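Long-range contact in HD-GYP domain-containing protein (Bdellovibrio bacteriovorus, PDB 3TM8), which is of unknown function but binds two iron(III) ions and is an unconventional member of the HD-GYP family of cyclic-di-GMP phosphodiesterases: residues D99-Q113 with F146-I160. Residues are numbered along the deposited sequence; the frame is centred on the assembly and turned at random.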
# COMPACT_ATOMS: atom_id res chain seq x y z
N ASP A 99 10.39 -4.47 -18.70
CA ASP A 99 11.00 -3.18 -19.01
C ASP A 99 11.30 -2.97 -20.50
O ASP A 99 11.79 -1.91 -20.88
CB ASP A 99 12.29 -2.99 -18.21
CG ASP A 99 12.05 -2.74 -16.72
OD1 ASP A 99 11.09 -2.02 -16.37
OD2 ASP A 99 12.86 -3.24 -15.91
N THR A 100 11.01 -3.97 -21.33
CA THR A 100 11.38 -3.90 -22.75
C THR A 100 10.26 -3.45 -23.69
O THR A 100 10.47 -3.35 -24.89
CB THR A 100 11.88 -5.27 -23.27
OG1 THR A 100 10.76 -6.17 -23.39
CG2 THR A 100 12.95 -5.86 -22.36
N THR A 101 9.07 -3.20 -23.15
CA THR A 101 7.89 -3.01 -24.00
C THR A 101 7.72 -1.61 -24.57
O THR A 101 7.13 -1.43 -25.64
CB THR A 101 6.59 -3.33 -23.23
OG1 THR A 101 6.36 -2.31 -22.25
CG2 THR A 101 6.68 -4.69 -22.55
N GLY A 102 8.21 -0.61 -23.86
CA GLY A 102 7.97 0.77 -24.24
C GLY A 102 6.56 1.22 -23.89
O GLY A 102 6.12 2.29 -24.30
N LYS A 103 5.86 0.38 -23.13
CA LYS A 103 4.51 0.70 -22.67
C LYS A 103 4.54 1.96 -21.81
O LYS A 103 5.48 2.18 -21.06
CB LYS A 103 3.97 -0.45 -21.83
CG LYS A 103 2.46 -0.54 -21.77
CD LYS A 103 1.93 -1.32 -22.97
CE LYS A 103 2.58 -2.70 -23.04
NZ LYS A 103 2.38 -3.35 -24.36
N ASP A 104 3.49 2.78 -21.93
CA ASP A 104 3.37 4.00 -21.13
C ASP A 104 3.59 3.70 -19.66
O ASP A 104 2.96 2.79 -19.10
CB ASP A 104 1.99 4.63 -21.34
CG ASP A 104 1.55 5.50 -20.17
OD1 ASP A 104 0.46 5.23 -19.63
OD2 ASP A 104 2.27 6.45 -19.81
N ILE A 105 4.47 4.47 -19.03
CA ILE A 105 4.83 4.22 -17.64
C ILE A 105 3.62 4.34 -16.70
O ILE A 105 3.53 3.62 -15.72
CB ILE A 105 6.00 5.14 -17.17
CG1 ILE A 105 6.55 4.68 -15.81
CG2 ILE A 105 5.57 6.61 -17.14
CD1 ILE A 105 7.18 3.30 -15.83
N GLN A 106 2.69 5.23 -17.02
CA GLN A 106 1.51 5.36 -16.15
C GLN A 106 0.67 4.09 -16.16
O GLN A 106 0.15 3.68 -15.12
CB GLN A 106 0.64 6.57 -16.52
CG GLN A 106 -0.47 6.82 -15.49
CD GLN A 106 0.11 7.21 -14.15
OE1 GLN A 106 0.80 8.22 -14.03
NE2 GLN A 106 -0.11 6.37 -13.13
N THR A 107 0.55 3.47 -17.32
CA THR A 107 -0.22 2.24 -17.42
C THR A 107 0.49 1.11 -16.68
O THR A 107 -0.14 0.33 -15.98
CB THR A 107 -0.51 1.88 -18.88
OG1 THR A 107 -1.24 2.96 -19.48
CG2 THR A 107 -1.35 0.62 -18.97
N ARG A 108 1.81 1.03 -16.84
CA ARG A 108 2.58 0.04 -16.09
C ARG A 108 2.42 0.24 -14.59
O ARG A 108 2.19 -0.72 -13.84
CB ARG A 108 4.06 0.12 -16.47
CG ARG A 108 4.33 -0.14 -17.95
CD ARG A 108 5.82 -0.10 -18.27
NE ARG A 108 6.53 -1.07 -17.46
CZ ARG A 108 7.83 -1.00 -17.17
NH1 ARG A 108 8.57 -0.02 -17.64
NH2 ARG A 108 8.37 -1.94 -16.39
N ALA A 109 2.52 1.49 -14.14
CA ALA A 109 2.36 1.83 -12.73
C ALA A 109 0.95 1.53 -12.23
O ALA A 109 0.78 1.02 -11.13
CB ALA A 109 2.71 3.28 -12.49
N ASP A 110 -0.07 1.83 -13.04
CA ASP A 110 -1.45 1.51 -12.67
C ASP A 110 -1.57 0.02 -12.36
O ASP A 110 -2.14 -0.37 -11.34
CB ASP A 110 -2.43 1.84 -13.80
CG ASP A 110 -2.74 3.33 -13.93
OD1 ASP A 110 -2.25 4.15 -13.12
OD2 ASP A 110 -3.50 3.68 -14.87
N ILE A 111 -1.04 -0.81 -13.24
CA ILE A 111 -1.13 -2.24 -13.04
C ILE A 111 -0.34 -2.69 -11.82
O ILE A 111 -0.83 -3.43 -10.98
CB ILE A 111 -0.67 -3.01 -14.30
CG1 ILE A 111 -1.63 -2.76 -15.46
CG2 ILE A 111 -0.54 -4.50 -13.99
CD1 ILE A 111 -1.07 -3.16 -16.81
N ILE A 112 0.91 -2.23 -11.72
CA ILE A 112 1.78 -2.72 -10.65
C ILE A 112 1.32 -2.22 -9.27
O ILE A 112 1.30 -3.00 -8.31
CB ILE A 112 3.24 -2.36 -10.93
CG1 ILE A 112 3.72 -3.17 -12.14
CG2 ILE A 112 4.10 -2.64 -9.71
CD1 ILE A 112 4.99 -2.65 -12.75
N GLN A 113 0.93 -0.96 -9.16
CA GLN A 113 0.39 -0.44 -7.90
C GLN A 113 -0.78 -1.29 -7.44
O GLN A 113 -0.88 -1.66 -6.26
CB GLN A 113 -0.02 1.03 -8.06
CG GLN A 113 -0.41 1.75 -6.76
CD GLN A 113 -1.80 1.43 -6.27
OE1 GLN A 113 -2.68 1.02 -7.02
NE2 GLN A 113 -2.02 1.66 -4.98
N PHE A 146 11.29 -2.44 -10.07
CA PHE A 146 10.51 -1.56 -10.93
C PHE A 146 10.79 -0.09 -10.61
O PHE A 146 11.05 0.72 -11.51
CB PHE A 146 9.02 -1.88 -10.79
CG PHE A 146 8.09 -0.91 -11.49
CD1 PHE A 146 8.07 -0.81 -12.87
CD2 PHE A 146 7.22 -0.11 -10.75
CE1 PHE A 146 7.21 0.08 -13.52
CE2 PHE A 146 6.36 0.77 -11.38
CZ PHE A 146 6.35 0.87 -12.77
N ILE A 147 10.72 0.26 -9.33
CA ILE A 147 10.94 1.64 -8.91
C ILE A 147 12.39 2.08 -9.18
O ILE A 147 12.64 3.21 -9.62
CB ILE A 147 10.60 1.83 -7.42
CG1 ILE A 147 9.10 1.56 -7.17
CG2 ILE A 147 11.00 3.24 -6.96
CD1 ILE A 147 8.16 2.51 -7.86
N MET A 148 13.35 1.18 -8.96
CA MET A 148 14.77 1.52 -9.11
C MET A 148 15.21 1.60 -10.56
O MET A 148 16.14 2.33 -10.89
CB MET A 148 15.66 0.49 -8.39
CG MET A 148 15.67 0.56 -6.87
SD MET A 148 16.91 -0.54 -6.16
CE MET A 148 18.41 0.41 -6.44
N SER A 149 14.54 0.85 -11.44
CA SER A 149 15.00 0.71 -12.82
C SER A 149 14.28 1.60 -13.83
O SER A 149 14.65 1.64 -15.00
CB SER A 149 14.89 -0.74 -13.29
OG SER A 149 15.60 -1.62 -12.44
N ASN A 150 13.25 2.30 -13.37
CA ASN A 150 12.46 3.16 -14.25
C ASN A 150 12.37 4.55 -13.65
O ASN A 150 11.74 4.73 -12.61
CB ASN A 150 11.06 2.59 -14.44
CG ASN A 150 11.06 1.28 -15.18
OD1 ASN A 150 11.04 1.26 -16.42
ND2 ASN A 150 11.09 0.18 -14.44
N ALA A 151 13.01 5.51 -14.30
CA ALA A 151 13.12 6.87 -13.78
C ALA A 151 11.80 7.47 -13.32
O ALA A 151 11.73 8.11 -12.27
CB ALA A 151 13.78 7.77 -14.81
N GLN A 152 10.74 7.26 -14.10
CA GLN A 152 9.46 7.88 -13.79
C GLN A 152 8.48 6.98 -13.05
O GLN A 152 7.33 7.38 -12.84
CB GLN A 152 8.80 8.40 -15.07
CG GLN A 152 9.59 9.50 -15.75
CD GLN A 152 9.98 10.62 -14.79
OE1 GLN A 152 11.10 11.14 -14.85
NE2 GLN A 152 9.05 11.01 -13.92
N ALA A 153 8.90 5.79 -12.64
CA ALA A 153 7.99 4.88 -11.94
C ALA A 153 7.44 5.47 -10.64
O ALA A 153 6.23 5.42 -10.41
CB ALA A 153 8.65 3.54 -11.68
N LEU A 154 8.30 6.02 -9.79
CA LEU A 154 7.82 6.57 -8.53
C LEU A 154 6.80 7.67 -8.78
O LEU A 154 5.75 7.72 -8.15
CB LEU A 154 8.95 7.07 -7.63
CG LEU A 154 8.45 7.64 -6.30
CD1 LEU A 154 9.40 7.32 -5.17
CD2 LEU A 154 8.16 9.15 -6.38
N SER A 155 7.10 8.57 -9.72
CA SER A 155 6.18 9.66 -10.02
C SER A 155 4.84 9.14 -10.53
O SER A 155 3.78 9.64 -10.15
CB SER A 155 6.80 10.65 -11.01
OG SER A 155 7.14 10.02 -12.22
N ALA A 156 4.88 8.12 -11.39
CA ALA A 156 3.65 7.54 -11.91
C ALA A 156 2.82 6.89 -10.80
O ALA A 156 1.60 7.04 -10.77
CB ALA A 156 3.96 6.52 -12.99
N VAL A 157 3.47 6.18 -9.89
CA VAL A 157 2.74 5.56 -8.79
C VAL A 157 2.14 6.64 -7.89
O VAL A 157 0.99 6.52 -7.45
CB VAL A 157 3.63 4.59 -7.98
CG1 VAL A 157 2.93 4.18 -6.69
CG2 VAL A 157 3.97 3.36 -8.84
N MET A 158 2.89 7.71 -7.65
CA MET A 158 2.41 8.78 -6.79
C MET A 158 1.26 9.58 -7.43
O MET A 158 0.60 10.35 -6.75
CB MET A 158 3.56 9.69 -6.35
CG MET A 158 4.59 8.99 -5.45
SD MET A 158 3.93 8.31 -3.90
CE MET A 158 3.48 9.80 -3.02
N ASN A 159 1.03 9.37 -8.73
CA ASN A 159 -0.13 9.95 -9.42
C ASN A 159 -1.43 9.23 -9.12
O ASN A 159 -2.51 9.72 -9.45
CB ASN A 159 0.08 9.92 -10.93
CG ASN A 159 1.00 11.01 -11.43
OD1 ASN A 159 1.14 12.06 -10.80
ND2 ASN A 159 1.62 10.76 -12.58
N ILE A 160 -1.33 8.04 -8.54
CA ILE A 160 -2.51 7.22 -8.30
C ILE A 160 -3.07 7.54 -6.92
O ILE A 160 -2.65 6.97 -5.92
CB ILE A 160 -2.20 5.72 -8.44
CG1 ILE A 160 -1.43 5.44 -9.74
CG2 ILE A 160 -3.48 4.89 -8.38
CD1 ILE A 160 -0.88 4.03 -9.83
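A109 and A156 face each other where helices 105-113 and 153-158 cross at -65°, their axes approaching to 8.6 Å. A109 CB touches A156 CB at 3.5 Å, and V157 CG2 lies against A109 CB, so the small residues admit the close crossing. Next to this point F146 fits as a knob into a hole formed by I105, R108, A109 and I112. Its CG lies anti to the backbone N (chi1 172°), which sends the ring across to helix 105-113. The ring is sandwiched: I112 CD1 stands over the centre of one face, 3.5 Å from the centroid of the F146 ring, a CH-pi contact, while A153 CB covers the opposite face toward the rim. The ring edge, at CE1, sits over one face of the R108 guanidinium, the planes 74° apart.

R108 also joins a polar network with D99 and N150. R108 NH2 forms a salt bridge to D99 OD1 (2.7 Å), and N150 ND2 gives a hydrogen bond to the same oxygen from the opposite face of the carboxylate plane (2.9 Å). R108 NH1 reaches N150 OD1 from above the amide carbonyl plane, and N150 ND2 donates in addition to F146 O; both ends of the amide are thus held, which fixes its flip. Beyond the alanines, Q106 bends at chi2 and its amide spans the gap: Q106 NE2 donates to A156 O (3.0 Å) and to D110 OD1, while Q106 OE1 accepts a nearly straight bond from N159 ND2 (3.0 Å). I160 CD1 packs on the side chain of Q113, whose OE1 is hydrogen-bonded to R32 NH1. Helices crossing at an alanine-alanine contact, with F146 as a knob in a hole of helix 105-113, thus join helix 105-125 to helices 130-149 and 153-158 of this HD-GYP protein; the Q113 side chain lies about 8 Å from that of H170, an iron(III) ligand.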